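Local coordinates for protein 2-hydroxyethylphosphonate dioxygenase (Streptomyces viridochromogenes, PDB 4YAR) that converts 2-hydroxyethylphosphonate and dioxygen to hydroxymethylphosphonate and formate as a non-heme iron dioxygenase in the biosynthesis of the herbicidal antibiotic bialaphos, at residues A26-D31 with T50-A55; D91-Y96 with I115-D120. The protein carries 1 engineered substitution. One frame throughout, in Å; residues are numbered along the deposited sequence.

Contact 1 of 2, residues A26-D31 with T50-A55; sequences AGLPLD and TALAEA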
loop_
_atom_site.group_PDB
_atom_site.type_symbol
_atom_site.label_atom_id
_atom_site.label_comp_id
_atom_site.label_asym_id
_atom_site.label_seq_id
_atom_site.Cartn_x
_atom_site.Cartn_y
_atom_site.Cartn_z
ATOM N N ALA A 26 24.841 25.766 16.468
ATOM C CA ALA A 26 23.434 26.097 16.487
ATOM C C ALA A 26 23.085 27.178 17.543
ATOM O O ALA A 26 21.969 27.699 17.552
ATOM C CB ALA A 26 22.644 24.848 16.780
ATOM N N GLY A 27 24.028 27.427 18.446
ATOM C CA GLY A 27 23.879 28.363 19.543
ATOM C C GLY A 27 23.012 27.801 20.637
ATOM O O GLY A 27 22.244 28.514 21.250
ATOM N N LEU A 28 23.128 26.522 20.884
ATOM C CA LEU A 28 22.180 25.854 21.759
ATOM C C LEU A 28 22.879 25.237 22.932
ATOM O O LEU A 28 23.974 24.796 22.819
ATOM C CB LEU A 28 21.422 24.770 21.016
ATOM C CG LEU A 28 20.422 25.233 19.959
ATOM C CD1 LEU A 28 19.695 24.019 19.398
ATOM C CD2 LEU A 28 19.397 26.232 20.550
ATOM N N PRO A 29 22.197 25.152 24.077
ATOM C CA PRO A 29 22.760 24.418 25.197
ATOM C C PRO A 29 23.029 22.973 24.853
ATOM O O PRO A 29 22.173 22.305 24.285
ATOM C CB PRO A 29 21.646 24.463 26.253
ATOM C CG PRO A 29 20.842 25.643 25.910
ATOM C CD PRO A 29 20.894 25.778 24.397
ATOM N N LEU A 30 24.177 22.484 25.239
ATOM C CA LEU A 30 24.561 21.115 24.948
ATOM C C LEU A 30 23.658 20.105 25.593
ATOM O O LEU A 30 23.271 19.134 24.946
ATOM C CB LEU A 30 26.000 20.865 25.355
ATOM C CG LEU A 30 26.556 19.460 25.158
ATOM C CD1 LEU A 30 26.238 18.862 23.779
ATOM C CD2 LEU A 30 28.068 19.566 25.369
ATOM N N ASP A 31 23.296 20.341 26.859
ATOM C CA ASP A 31 22.393 19.475 27.579
ATOM C C ASP A 31 21.091 19.306 26.865
ATOM O O ASP A 31 20.544 18.209 26.837
ATOM C CB ASP A 31 22.207 19.870 29.087
ATOM C CG ASP A 31 21.690 21.310 29.348
ATOM O OD1 ASP A 31 21.275 22.061 28.446
ATOM O OD2 ASP A 31 21.732 21.709 30.553
ATOM N N THR A 50 14.740 25.057 14.421
ATOM C CA THR A 50 15.176 26.043 13.452
ATOM C C THR A 50 16.692 26.292 13.463
ATOM O O THR A 50 17.341 26.314 12.397
ATOM C CB THR A 50 14.389 27.340 13.670
ATOM O OG1 THR A 50 14.786 28.291 12.691
ATOM C CG2 THR A 50 14.592 27.887 15.095
ATOM N N ALA A 51 17.267 26.429 14.653
ATOM C CA ALA A 51 18.713 26.667 14.779
ATOM C C ALA A 51 19.532 25.398 14.388
ATOM O O ALA A 51 20.628 25.510 13.775
ATOM C CB ALA A 51 19.064 27.108 16.189
ATOM N N LEU A 52 19.000 24.226 14.756
ATOM C CA LEU A 52 19.643 22.938 14.437
ATOM C C LEU A 52 19.609 22.723 12.925
ATOM O O LEU A 52 20.580 22.288 12.331
ATOM C CB LEU A 52 18.954 21.785 15.153
ATOM C CG LEU A 52 19.374 21.451 16.575
ATOM C CD1 LEU A 52 18.416 20.429 17.215
ATOM C CD2 LEU A 52 20.838 21.001 16.641
ATOM N N ALA A 53 18.495 23.086 12.308
ATOM C CA ALA A 53 18.329 22.955 10.867
ATOM C C ALA A 53 19.336 23.798 10.147
ATOM O O ALA A 53 20.022 23.341 9.223
ATOM C CB ALA A 53 16.916 23.359 10.462
ATOM N N GLU A 54 19.462 25.044 10.585
ATOM C CA GLU A 54 20.379 25.947 9.922
ATOM C C GLU A 54 21.804 25.389 10.075
ATOM O O GLU A 54 22.540 25.290 9.102
ATOM C CB GLU A 54 20.242 27.363 10.480
ATOM C CG GLU A 54 20.914 28.430 9.619
ATOM C CD GLU A 54 22.440 28.371 9.670
ATOM O OE1 GLU A 54 23.018 28.317 10.785
ATOM O OE2 GLU A 54 23.067 28.384 8.584
ATOM N N ALA A 55 22.155 24.964 11.286
ATOM C CA ALA A 55 23.516 24.459 11.569
ATOM C C ALA A 55 23.914 23.209 10.733
ATOM O O ALA A 55 25.081 23.038 10.371
ATOM C CB ALA A 55 23.673 24.187 13.063
#
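L28 and L52 both swing CG anti to their own carbonyl carbon, beside the backbone N (chi1 -70° and -85°), and the two extended side chains then meet at about a right angle. L28 CD1 reaches L52 CG at 3.8 Å, while L52 also touches L33 and L36 of helix 30-36. Next to this crossing, alanines let the backbones come close. A26 CB lies 3.9 Å from A55 CB and also faces A51, one turn earlier on helix 49-55, so one methyl sits against two residues on the same side of that helix. The carbonyl oxygen A26 O comes within 3.3 Å of A51 CB, a van der Waals contact where the backbones are nearest, with A26 CA and A51 CA 5.1 Å apart. Side chain meets side chain through methyls and leucine branches alone, and the carbonyl oxygens of A26 and A51 each rest against the other alanine's methyl. Between A26 and L28, G27 at positive phi ends helix 19-26 in a Schellman motif, and P29 is the N-cap of helix 30-36. Two helices joined by a tight turn and covered by a third are characteristic of the cro/C1-type domain, whose helix-turn-helix is assigned here by similarity.

Contact 2 of 2, residues D91-Y96 with I115-D120; sequences DGIHFY and ILCPSD
A classic beta bulge in strand 93-100, where F95 and Y96 both face I88 of the neighbouring strand, lies at this contact, and F95 O accepts from the segment that leaves strand 111-115. That oxygen gathers several donors. L116 N gives the firmer backbone bond to F95 O, 3.1 Å long with an angle of 146° at the hydrogen, and it comes from above the carbonyl plane, 35° out of it. C117 N adds a weak, bent bond to the same oxygen. A water reinforces the pair by donating to F95 O and accepting from C117 N at 2.9 Å, so the bulge carbonyl is held both directly and through solvent.

Four side-chain pairs surround these bonds. L116 crosses H94 at a slant and lays CD1 over the middle of the imidazole face, 3.4 Å from the ring centroid, a nearly vertical CH-pi contact. C117 approaches the phenyl ring of F95 with its CB, which stands 4.0 Å from the centroid but is shifted toward the rim; with SG anti to the backbone N (chi1 179°), the sulfur sits obliquely beside that ring, a Cys sulfur-aromatic contact. Farther out, I93 and P118 meet tip to tip, CD1 to CD at 3.9 Å. Toward the interior, Y96 and I115 run side by side, I115 CD1 lying 4.0 Å from Y96 CE1, while the phenol oxygen of Y96 bonds to Y184 N. R90 forms a cation-pi contact with F95.

Together these contacts fasten the outgoing loop to the bulged strand of an antiparallel sheet, as in the cupin-type beta-barrel of this dioxygenase, close to its substrate pocket.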
loop_
_atom_site.group_PDB
_atom_site.type_symbol
_atom_site.label_atom_id
_atom_site.label_comp_id
_atom_site.label_asym_id
_atom_site.label_seq_id
_atom_site.Cartn_x
_atom_site.Cartn_y
_atom_site.Cartn_z
ATOM N N ASP A 91 -22.965 15.898 -12.466
ATOM C CA ASP A 91 -23.900 15.784 -13.592
ATOM C C ASP A 91 -25.323 16.193 -13.196
ATOM O O ASP A 91 -26.317 15.569 -13.595
ATOM C CB ASP A 91 -23.845 14.347 -14.159
ATOM C CG ASP A 91 -24.487 14.214 -15.542
ATOM O OD1 ASP A 91 -24.324 15.171 -16.346
ATOM O OD2 ASP A 91 -25.154 13.177 -15.818
ATOM N N GLY A 92 -25.414 17.252 -12.403
ATOM C CA GLY A 92 -26.688 17.810 -11.959
ATOM C C GLY A 92 -27.468 17.045 -10.909
ATOM O O GLY A 92 -28.621 17.439 -10.591
ATOM N N ILE A 93 -26.889 15.954 -10.357
ATOM C CA ILE A 93 -27.659 15.117 -9.460
ATOM C C ILE A 93 -26.817 14.815 -8.259
ATOM O O ILE A 93 -25.609 14.963 -8.297
ATOM C CB ILE A 93 -28.161 13.764 -10.055
ATOM C CG1 ILE A 93 -26.964 12.828 -10.418
ATOM C CG2 ILE A 93 -29.107 14.027 -11.220
ATOM C CD1 ILE A 93 -27.345 11.413 -10.738
ATOM N N HIS A 94 -27.515 14.378 -7.222
ATOM C CA HIS A 94 -26.876 13.817 -6.043
ATOM C C HIS A 94 -26.415 12.399 -6.491
ATOM O O HIS A 94 -27.242 11.498 -6.728
ATOM C CB HIS A 94 -27.898 13.798 -4.919
ATOM C CG HIS A 94 -27.407 13.210 -3.642
ATOM N ND1 HIS A 94 -26.078 13.209 -3.283
ATOM C CD2 HIS A 94 -28.082 12.765 -2.569
ATOM C CE1 HIS A 94 -25.959 12.686 -2.067
ATOM N NE2 HIS A 94 -27.160 12.430 -1.608
ATOM N N PHE A 95 -25.091 12.281 -6.640
ATOM C CA PHE A 95 -24.419 11.189 -7.388
ATOM C C PHE A 95 -23.877 10.082 -6.439
ATOM O O PHE A 95 -24.017 8.868 -6.689
ATOM C CB PHE A 95 -23.301 11.821 -8.222
ATOM C CG PHE A 95 -22.857 10.980 -9.372
ATOM C CD1 PHE A 95 -21.914 10.024 -9.187
ATOM C CD2 PHE A 95 -23.384 11.167 -10.672
ATOM C CE1 PHE A 95 -21.548 9.181 -10.214
ATOM C CE2 PHE A 95 -22.999 10.335 -11.706
ATOM C CZ PHE A 95 -22.043 9.374 -11.485
ATOM N N TYR A 96 -23.256 10.545 -5.363
ATOM C CA TYR A 96 -22.795 9.672 -4.278
ATOM C C TYR A 96 -22.998 10.326 -2.916
ATOM O O TYR A 96 -23.120 11.591 -2.787
ATOM C CB TYR A 96 -21.274 9.455 -4.399
ATOM C CG TYR A 96 -20.650 8.836 -5.654
ATOM C CD1 TYR A 96 -21.054 7.603 -6.132
ATOM C CD2 TYR A 96 -19.588 9.409 -6.260
ATOM C CE1 TYR A 96 -20.466 7.040 -7.225
ATOM C CE2 TYR A 96 -18.996 8.826 -7.358
ATOM C CZ TYR A 96 -19.396 7.631 -7.809
ATOM O OH TYR A 96 -18.824 7.045 -8.930
ATOM N N ILE A 115 -24.094 4.481 -3.872
ATOM C CA ILE A 115 -24.188 4.610 -5.321
ATOM C C ILE A 115 -25.585 5.115 -5.670
ATOM O O ILE A 115 -26.611 4.418 -5.439
ATOM C CB ILE A 115 -23.966 3.229 -5.968
ATOM C CG1 ILE A 115 -22.623 2.641 -5.505
ATOM C CG2 ILE A 115 -23.996 3.353 -7.478
ATOM C CD1 ILE A 115 -21.383 3.507 -5.685
ATOM N N LEU A 116 -25.674 6.380 -6.032
ATOM C CA LEU A 116 -26.995 6.996 -6.247
ATOM C C LEU A 116 -27.371 7.377 -7.647
ATOM O O LEU A 116 -28.527 7.794 -7.900
ATOM C CB LEU A 116 -27.125 8.311 -5.383
ATOM C CG LEU A 116 -26.752 8.175 -3.898
ATOM C CD1 LEU A 116 -26.667 9.522 -3.231
ATOM C CD2 LEU A 116 -27.779 7.290 -3.239
ATOM N N CYS A 117 -26.434 7.295 -8.548
ATOM C CA CYS A 117 -26.750 7.501 -9.935
ATOM C C CYS A 117 -27.643 6.365 -10.420
ATOM O O CYS A 117 -27.299 5.166 -10.336
ATOM C CB CYS A 117 -25.464 7.622 -10.758
ATOM S SG CYS A 117 -25.811 7.870 -12.545
ATOM N N PRO A 118 -28.859 6.718 -10.915
ATOM C CA PRO A 118 -29.815 5.679 -11.280
ATOM C C PRO A 118 -29.421 4.940 -12.575
ATOM O O PRO A 118 -28.524 5.384 -13.331
ATOM C CB PRO A 118 -31.126 6.447 -11.440
ATOM C CG PRO A 118 -30.685 7.811 -11.827
ATOM C CD PRO A 118 -29.378 8.073 -11.155
ATOM N N SER A 119 -30.102 3.834 -12.803
ATOM C CA SER A 119 -29.768 2.898 -13.879
ATOM C C SER A 119 -30.020 3.528 -15.209
ATOM O O SER A 119 -29.400 3.114 -16.182
ATOM C CB SER A 119 -30.604 1.622 -13.767
ATOM O OG SER A 119 -31.988 1.866 -13.839
ATOM N N ASP A 120 -30.870 4.576 -15.280
ATOM C CA ASP A 120 -31.184 5.140 -16.616
ATOM C C ASP A 120 -30.350 6.413 -16.879
ATOM O O ASP A 120 -30.659 7.220 -17.750
ATOM C CB ASP A 120 -32.689 5.392 -16.729
ATOM C CG ASP A 120 -33.158 6.519 -15.842
ATOM O OD1 ASP A 120 -32.448 6.904 -14.876
ATOM O OD2 ASP A 120 -34.260 7.038 -16.129
HETATM O O HOH W 1 -29.421 10.626 -7.491
HETATM O O HOH W 2 -23.600 6.701 -8.315
#

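Contact 1 and contact 2 belong to separate parts of the chain, a helical domain and a beta-barrel, with centres about 57 Å apart and nearest atoms about 43 Å apart. Contact 1 lies away from the annotated sites, although its domain also carries K16, a substrate-binding residue in a pocket shared between dimer partners. Contact 2 sits nearer that chemistry: the side chain of Y96 is about 5 Å from that of Y98 and about 6 Å from that of N126, both of which bind substrate across the dimer. Bound cadmium ions lie about 2 Å from the H94 side chain and about 8 Å from that of L28; cadmium also occupies the site of the iron ligands H129 and H182.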